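Local atomic coordinates of pmbA-related protein (Thermotoga maritima, PDB entry 1VL4), a protein that is not firmly characterised but probably acts as a metallopeptidase of the PmbA/TldD type. Residues A[129-134]-A[154-159]; A[193-198]-A[388-393]; A[305-310]-A[333-338]. All blocks are in the same frame, centred on the assembly; numbering follows the deposited sequence.

Contact 1: residues A[129-134]-A[154-159]; sequences KEKMDM and VMYKDM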
# COMPACT_ATOMS: atom_id res chain seq x y z
N LYS A 129 -29.00 -4.12 4.98
CA LYS A 129 -29.44 -5.46 5.03
C LYS A 129 -29.39 -6.16 3.69
O LYS A 129 -28.98 -7.31 3.62
CB LYS A 129 -30.86 -5.52 5.63
CG LYS A 129 -31.41 -6.92 5.67
CD LYS A 129 -32.51 -7.04 6.66
CE LYS A 129 -32.97 -8.50 6.80
NZ LYS A 129 -33.38 -9.05 5.47
N GLU A 130 -29.79 -5.48 2.62
CA GLU A 130 -29.74 -6.07 1.29
C GLU A 130 -28.31 -6.33 0.84
O GLU A 130 -28.03 -7.32 0.18
CB GLU A 130 -30.45 -5.20 0.26
CG GLU A 130 -31.98 -5.07 0.51
CD GLU A 130 -32.66 -4.06 -0.47
OE1 GLU A 130 -32.38 -2.85 -0.40
OE2 GLU A 130 -33.47 -4.49 -1.31
N LYS A 131 -27.40 -5.43 1.18
CA LYS A 131 -25.98 -5.64 0.85
C LYS A 131 -25.46 -6.84 1.62
O LYS A 131 -24.83 -7.70 1.02
CB LYS A 131 -25.15 -4.39 1.16
CG LYS A 131 -25.63 -3.18 0.40
CD LYS A 131 -24.84 -1.94 0.71
CE LYS A 131 -25.53 -0.66 0.26
NZ LYS A 131 -24.56 0.51 -0.02
N MET A 132 -25.80 -6.94 2.93
CA MET A 132 -25.36 -8.05 3.72
C MET A 132 -25.91 -9.32 3.14
O MET A 132 -25.20 -10.33 3.08
CB MET A 132 -25.82 -7.93 5.18
CG MET A 132 -25.16 -6.82 5.94
SD MET A 132 -26.09 -6.42 7.46
CE MET A 132 -26.19 -8.04 8.23
N ASP A 133 -27.17 -9.29 2.73
CA ASP A 133 -27.85 -10.51 2.24
C ASP A 133 -27.20 -11.01 0.92
O ASP A 133 -27.05 -12.21 0.73
CB ASP A 133 -29.37 -10.30 2.09
CG ASP A 133 -30.13 -10.30 3.44
OD1 ASP A 133 -29.61 -10.80 4.47
OD2 ASP A 133 -31.27 -9.80 3.48
N MET A 134 -26.77 -10.09 0.07
CA MET A 134 -25.96 -10.46 -1.10
C MET A 134 -24.66 -11.25 -0.76
O MET A 134 -24.35 -12.27 -1.39
CB MET A 134 -25.61 -9.24 -1.95
CG MET A 134 -26.83 -8.65 -2.63
SD MET A 134 -26.49 -7.16 -3.65
CE MET A 134 -25.82 -7.94 -5.04
N VAL A 154 -15.58 -13.66 1.51
CA VAL A 154 -16.54 -13.05 0.59
C VAL A 154 -16.43 -11.55 0.81
O VAL A 154 -16.42 -11.05 1.96
CB VAL A 154 -17.99 -13.52 0.85
CG1 VAL A 154 -18.98 -12.70 0.06
CG2 VAL A 154 -18.15 -14.99 0.54
N MET A 155 -16.31 -10.83 -0.27
CA MET A 155 -16.24 -9.40 -0.19
C MET A 155 -17.23 -8.68 -1.13
O MET A 155 -17.31 -8.94 -2.32
CB MET A 155 -14.82 -8.94 -0.44
CG MET A 155 -14.51 -7.52 0.03
SD MET A 155 -12.97 -6.95 -0.71
CE MET A 155 -11.98 -8.42 -0.18
N TYR A 156 -17.91 -7.70 -0.54
CA TYR A 156 -18.82 -6.79 -1.22
C TYR A 156 -18.24 -5.36 -1.16
O TYR A 156 -17.80 -4.91 -0.09
CB TYR A 156 -20.21 -6.84 -0.52
CG TYR A 156 -21.19 -5.77 -1.05
CD1 TYR A 156 -21.17 -4.46 -0.53
CD2 TYR A 156 -22.07 -6.06 -2.09
CE1 TYR A 156 -22.00 -3.47 -1.05
CE2 TYR A 156 -22.92 -5.10 -2.58
CZ TYR A 156 -22.88 -3.79 -2.06
OH TYR A 156 -23.71 -2.81 -2.59
N LYS A 157 -18.36 -4.63 -2.25
CA LYS A 157 -18.10 -3.23 -2.23
C LYS A 157 -18.97 -2.43 -3.19
O LYS A 157 -19.20 -2.86 -4.31
CB LYS A 157 -16.62 -2.95 -2.54
CG LYS A 157 -16.30 -1.46 -2.32
CD LYS A 157 -14.80 -1.17 -2.26
CE LYS A 157 -14.55 0.30 -1.99
NZ LYS A 157 -13.08 0.61 -2.03
N ASP A 158 -19.46 -1.27 -2.74
CA ASP A 158 -19.97 -0.30 -3.67
C ASP A 158 -19.41 1.07 -3.42
O ASP A 158 -18.88 1.37 -2.33
CB ASP A 158 -21.51 -0.29 -3.70
CG ASP A 158 -22.16 0.21 -2.43
OD1 ASP A 158 -21.88 1.34 -2.00
OD2 ASP A 158 -23.00 -0.52 -1.85
N MET A 159 -19.43 1.91 -4.46
CA MET A 159 -18.78 3.23 -4.45
C MET A 159 -19.54 4.19 -5.37
O MET A 159 -19.99 3.77 -6.46
CB MET A 159 -17.27 3.11 -4.87
CG MET A 159 -16.38 4.32 -4.47
SD MET A 159 -14.61 3.91 -4.20
CE MET A 159 -14.03 5.45 -3.51
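Lys131 and Met134 of helix 128-143 meet Tyr156 and Asp158 of strand 148-167 where the helix packs against one face of a long antiparallel sheet. The two short segments run with their axes 9.1 Å apart at closest approach and 144° between their directions. With chi1 at 172°, Tyr156 CG lies opposite the backbone N, which lifts the ring off the strand beneath the helix. Lys131 crosses this ring: its CB sits over one face, 4.2 Å from the Tyr156 centroid in a CH-pi contact, offset toward the rim. Beyond CG the lysine runs extended past the phenol end, and its NZ forms a salt bridge of 2.6 Å to Asp158 OD2. That oxygen lies in the ring plane at the edge of Tyr156, whose OH donates to Asp158 OD2 at 2.5 Å. Met134 adds a Met-aromatic contact from an oblique direction, with SD 4.3 Å from Tyr156 CE2. Phe123 touches Tyr156 and Asp158, and Phe43 of strand 32-48 touches Lys131 and Asp158. Replacing Lys131 by an alanine is likely to leave the buried Asp158 charge without its cationic mate and to uncover the Tyr156 face. Asp158 OD2 is gripped through both lone pairs, the syn one by the ammonium and the anti one by the phenol, which is likely to fix the carboxylate's rotation and to favour the anion.

Contact 2: residues A[193-198]-A[388-393]; sequences PRSGSW and FAKGYW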
# COMPACT_ATOMS: atom_id res chain seq x y z
N PRO A 193 -4.79 -28.58 -0.02
CA PRO A 193 -6.05 -27.88 -0.26
C PRO A 193 -6.05 -27.00 -1.52
O PRO A 193 -5.04 -26.36 -1.83
CB PRO A 193 -6.22 -27.02 1.00
CG PRO A 193 -5.39 -27.71 2.04
CD PRO A 193 -4.22 -28.27 1.30
N ARG A 194 -7.18 -26.96 -2.23
CA ARG A 194 -7.27 -26.30 -3.52
C ARG A 194 -8.10 -25.03 -3.39
O ARG A 194 -9.22 -25.08 -2.97
CB ARG A 194 -7.97 -27.21 -4.54
CG ARG A 194 -7.41 -28.62 -4.62
CD ARG A 194 -5.96 -28.55 -5.01
NE ARG A 194 -5.34 -29.84 -5.06
CZ ARG A 194 -4.03 -30.03 -5.13
NH1 ARG A 194 -3.20 -28.99 -5.21
NH2 ARG A 194 -3.55 -31.26 -5.13
N SER A 195 -7.58 -23.91 -3.83
CA SER A 195 -8.38 -22.71 -3.78
C SER A 195 -8.97 -22.31 -5.13
O SER A 195 -8.43 -22.59 -6.20
CB SER A 195 -7.60 -21.55 -3.14
OG SER A 195 -6.37 -21.30 -3.78
N GLY A 196 -10.12 -21.64 -5.05
CA GLY A 196 -10.84 -21.15 -6.20
C GLY A 196 -11.43 -19.80 -5.79
O GLY A 196 -11.65 -19.55 -4.60
N SER A 197 -11.62 -18.93 -6.77
CA SER A 197 -12.33 -17.67 -6.52
C SER A 197 -13.04 -17.18 -7.76
O SER A 197 -12.80 -17.66 -8.90
CB SER A 197 -11.37 -16.61 -5.97
OG SER A 197 -10.44 -16.13 -6.92
N TRP A 198 -13.97 -16.26 -7.55
CA TRP A 198 -14.66 -15.63 -8.66
C TRP A 198 -15.16 -14.25 -8.19
O TRP A 198 -15.47 -14.08 -7.02
CB TRP A 198 -15.84 -16.51 -9.13
CG TRP A 198 -16.34 -16.13 -10.47
CD1 TRP A 198 -17.45 -15.42 -10.77
CD2 TRP A 198 -15.69 -16.40 -11.72
NE1 TRP A 198 -17.53 -15.20 -12.13
CE2 TRP A 198 -16.48 -15.83 -12.73
CE3 TRP A 198 -14.54 -17.10 -12.07
CZ2 TRP A 198 -16.15 -15.92 -14.07
CZ3 TRP A 198 -14.21 -17.21 -13.41
CH2 TRP A 198 -15.02 -16.62 -14.39
N PHE A 388 3.92 -17.74 -10.33
CA PHE A 388 3.18 -18.91 -9.92
C PHE A 388 1.84 -18.89 -10.63
O PHE A 388 1.30 -17.83 -10.94
CB PHE A 388 2.94 -18.91 -8.42
CG PHE A 388 4.19 -19.02 -7.61
CD1 PHE A 388 4.92 -17.88 -7.28
CD2 PHE A 388 4.62 -20.24 -7.14
CE1 PHE A 388 6.06 -17.98 -6.51
CE2 PHE A 388 5.75 -20.33 -6.37
CZ PHE A 388 6.47 -19.19 -6.06
N ALA A 389 1.31 -20.08 -10.91
CA ALA A 389 0.09 -20.17 -11.71
C ALA A 389 -0.75 -21.39 -11.32
O ALA A 389 -0.26 -22.32 -10.66
CB ALA A 389 0.44 -20.21 -13.21
N LYS A 390 -2.02 -21.33 -11.70
CA LYS A 390 -2.97 -22.44 -11.55
C LYS A 390 -3.52 -22.78 -12.93
O LYS A 390 -3.73 -21.89 -13.75
CB LYS A 390 -4.17 -22.00 -10.69
CG LYS A 390 -3.95 -21.99 -9.16
CD LYS A 390 -5.10 -21.22 -8.49
CE LYS A 390 -5.37 -21.69 -7.08
NZ LYS A 390 -4.32 -21.24 -6.09
N GLY A 391 -3.78 -24.05 -13.17
CA GLY A 391 -4.34 -24.48 -14.44
C GLY A 391 -4.59 -25.99 -14.50
O GLY A 391 -4.70 -26.66 -13.46
N TYR A 392 -4.67 -26.49 -15.74
CA TYR A 392 -5.13 -27.84 -16.05
C TYR A 392 -4.28 -28.39 -17.19
O TYR A 392 -3.72 -27.61 -17.97
CB TYR A 392 -6.61 -27.77 -16.51
CG TYR A 392 -7.51 -27.19 -15.45
CD1 TYR A 392 -7.58 -25.82 -15.27
CD2 TYR A 392 -8.22 -28.01 -14.57
CE1 TYR A 392 -8.35 -25.27 -14.26
CE2 TYR A 392 -9.03 -27.46 -13.54
CZ TYR A 392 -9.08 -26.09 -13.40
OH TYR A 392 -9.85 -25.47 -12.42
N TRP A 393 -4.24 -29.72 -17.30
CA TRP A 393 -3.67 -30.44 -18.44
C TRP A 393 -4.84 -30.81 -19.37
O TRP A 393 -5.91 -31.24 -18.91
CB TRP A 393 -2.93 -31.70 -17.99
CG TRP A 393 -2.36 -32.44 -19.15
CD1 TRP A 393 -2.78 -33.65 -19.65
CD2 TRP A 393 -1.29 -32.00 -20.00
NE1 TRP A 393 -2.02 -33.98 -20.75
CE2 TRP A 393 -1.12 -32.97 -21.00
CE3 TRP A 393 -0.48 -30.87 -20.03
CZ2 TRP A 393 -0.15 -32.86 -21.99
CZ3 TRP A 393 0.48 -30.76 -21.02
CH2 TRP A 393 0.63 -31.73 -21.98
O HOH W 1 -4.94 -24.20 -5.21
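Lys390 NZ donates to Ser195 OG at 3.1 Å, the only direct hydrogen bond between 193-198 and 388-393. A water is the second link: its oxygen takes the N-H of Ser195 N at 3.0 Å and, weakly, one from Lys390 NZ. Two donors thus converge on the water, while the serine hydroxyl is the direct acceptor. The lysine leaves its strand almost extended and bends only at its last torsion (chi4 74°), which swings NZ across to the serine while Lys390 CE rests 3.3 Å from Ser195 O. The CA atoms of Ser195 and Lys390 stay 9.5 Å apart, so a side chain spans the gap that backbone pairing does not. Each strand is hydrogen-bonded within its own sheet instead, Gly196 with Ala186 and Phe388 with Glu372. Ser195 also packs on Met185, and the Lys390 side chain touches Glu372 of strand 365-372. The contact therefore joins an outermost strand of the six-stranded antiparallel sheet to the mixed sheet of the C-terminal part. Across the two segments the charge meets a neutral hydroxyl and a weakly bound water and buries little surface, so this is a light polar bridge rather than a salt bridge.

Contact 3: residues A[305-310]-A[333-338]; sequences TEKFVL and TGNGFV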
# COMPACT_ATOMS: atom_id res chain seq x y z
N THR A 305 -10.32 9.28 -25.11
CA THR A 305 -10.45 8.89 -26.50
C THR A 305 -10.35 7.36 -26.64
O THR A 305 -9.73 6.66 -25.82
CB THR A 305 -9.35 9.55 -27.40
OG1 THR A 305 -8.06 9.12 -27.00
CG2 THR A 305 -9.41 11.06 -27.31
N GLU A 306 -11.01 6.86 -27.68
CA GLU A 306 -10.93 5.46 -28.10
C GLU A 306 -9.91 5.30 -29.23
O GLU A 306 -9.96 6.00 -30.27
CB GLU A 306 -12.28 4.94 -28.51
CG GLU A 306 -12.32 3.46 -29.01
CD GLU A 306 -13.73 2.96 -29.23
OE1 GLU A 306 -14.68 3.74 -28.99
OE2 GLU A 306 -13.87 1.77 -29.62
N LYS A 307 -9.00 4.36 -29.06
CA LYS A 307 -8.00 4.13 -30.11
C LYS A 307 -7.39 2.76 -29.98
O LYS A 307 -7.41 2.18 -28.91
CB LYS A 307 -6.88 5.18 -30.07
CG LYS A 307 -6.08 5.18 -28.81
CD LYS A 307 -6.80 5.88 -27.67
CE LYS A 307 -5.87 6.50 -26.66
NZ LYS A 307 -6.69 6.95 -25.51
N PHE A 308 -6.80 2.29 -31.06
CA PHE A 308 -5.91 1.13 -30.98
C PHE A 308 -4.53 1.48 -30.41
O PHE A 308 -3.86 2.44 -30.82
CB PHE A 308 -5.73 0.46 -32.34
CG PHE A 308 -6.99 -0.18 -32.86
CD1 PHE A 308 -7.34 -1.47 -32.50
CD2 PHE A 308 -7.81 0.52 -33.74
CE1 PHE A 308 -8.45 -2.03 -32.96
CE2 PHE A 308 -8.95 -0.06 -34.25
CZ PHE A 308 -9.28 -1.33 -33.85
N VAL A 309 -4.12 0.68 -29.44
CA VAL A 309 -2.72 0.64 -29.06
C VAL A 309 -1.98 -0.37 -29.96
O VAL A 309 -0.95 -0.04 -30.55
CB VAL A 309 -2.55 0.34 -27.56
CG1 VAL A 309 -1.05 0.39 -27.19
CG2 VAL A 309 -3.32 1.37 -26.74
N LEU A 310 -2.54 -1.57 -30.09
CA LEU A 310 -2.11 -2.53 -31.08
C LEU A 310 -3.25 -2.77 -32.02
O LEU A 310 -4.38 -3.04 -31.60
CB LEU A 310 -1.73 -3.85 -30.39
CG LEU A 310 -0.29 -4.20 -30.03
CD1 LEU A 310 0.62 -3.01 -29.85
CD2 LEU A 310 -0.30 -5.11 -28.77
N THR A 333 -3.96 12.47 -25.80
CA THR A 333 -4.79 11.30 -26.00
C THR A 333 -5.83 11.12 -24.88
O THR A 333 -6.67 10.24 -24.99
CB THR A 333 -3.95 10.04 -26.04
OG1 THR A 333 -3.17 9.94 -24.84
CG2 THR A 333 -3.02 10.01 -27.28
N GLY A 334 -5.75 11.91 -23.80
CA GLY A 334 -6.69 11.77 -22.68
C GLY A 334 -6.33 10.64 -21.70
O GLY A 334 -7.20 9.94 -21.20
N ASN A 335 -5.03 10.49 -21.42
CA ASN A 335 -4.53 9.45 -20.52
C ASN A 335 -3.72 9.98 -19.32
O ASN A 335 -3.04 9.20 -18.63
CB ASN A 335 -3.74 8.43 -21.37
CG ASN A 335 -4.65 7.71 -22.35
OD1 ASN A 335 -4.74 8.06 -23.56
ND2 ASN A 335 -5.37 6.72 -21.85
N GLY A 336 -3.84 11.29 -19.05
CA GLY A 336 -3.05 11.93 -18.01
C GLY A 336 -3.79 11.79 -16.70
O GLY A 336 -4.70 12.59 -16.41
N PHE A 337 -3.46 10.75 -15.96
CA PHE A 337 -4.08 10.48 -14.66
C PHE A 337 -3.05 10.65 -13.54
O PHE A 337 -1.83 10.60 -13.78
CB PHE A 337 -4.69 9.07 -14.64
CG PHE A 337 -5.88 8.93 -15.52
CD1 PHE A 337 -7.13 9.30 -15.08
CD2 PHE A 337 -5.77 8.40 -16.82
CE1 PHE A 337 -8.22 9.18 -15.87
CE2 PHE A 337 -6.89 8.32 -17.66
CZ PHE A 337 -8.11 8.65 -17.19
N VAL A 338 -3.54 10.94 -12.34
CA VAL A 338 -2.67 11.08 -11.19
C VAL A 338 -1.96 9.74 -10.96
O VAL A 338 -2.57 8.67 -10.96
CB VAL A 338 -3.45 11.52 -9.91
CG1 VAL A 338 -4.22 12.84 -10.14
CG2 VAL A 338 -4.42 10.44 -9.45
O HOH W 2 -8.40 8.19 -23.23
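Thr305 and Lys307 reach across to Thr333 and Asn335 mainly through polar groups, beginning with the hydroxyl bond from Thr305 OG1 to Thr333 O, 2.7 Å long. The donor stands 23° out of the carbonyl plane. The ammonium of Lys307 comes next: its NZ meets Asn335 OD1 at 3.0 Å, in the carbonyl plane on a lone pair, and the two side chains arrive from opposite directions. NZ of Lys307 also turns back on its own segment, to OG1 of the loop residue Thr305 at 3.0 Å and to Thr305 O at 3.1 Å, the latter from above the carbonyl plane; its bond to Thr333 O is weak. The bend of the lysine chain at chi2 (-78°) allows this return. Asn335 OD1 takes a second bond, from Thr333 OG1 at 2.8 Å, also in plane; these two donors, with ND2 bonded to Asp284 and to Arg342 O, probably fix which way the amide is turned. Thr305 OG1 both gives and receives, relaying between the lysine and the Thr333 carbonyl. The ionic partner lies outside: Asp284 OD2 forms a salt bridge with Lys307 NZ and accepts from Asn335 ND2, so one carboxylate oxygen serves both. NZ thus has more acceptors than protons, and some bonds must be shared. A water accepts from Thr305 N at 2.9 Å and can donate to Gly334 O in competition with other acceptors. Apolar contact is slight, with Lys307 CE crossing near Thr333 CB. Around this knot, Lys307 pairs through its backbone with Asp284 of strand 282-285, Leu319 packs on both Lys307 and Asn335, and Asn335 pairs with Arg342 beside the short hairpin of strands 336-337 and 340-341. The contact thus fastens the loop after helix 322-328 to the start of strand 307-311.

From the N terminus, contact 1 closes first, folding helix 128-143 onto strand 148-167 across a short excursion of 19 residues. Contact 2 opens later, at 193-198, and closes only at 388-393. Contact 3 opens and closes within this long span, linking 305-310 to 333-338 around helix 322-328. No loops cross. Contacts 1 and 2, with centres about 25 Å apart, share the antiparallel sheet, one packing a helix on it and the other joining its end strand to the C-terminal mixed sheet. Contact 3 works within the C-terminal part, about 33 Å from either by centres and on the opposite side of the chain's centre.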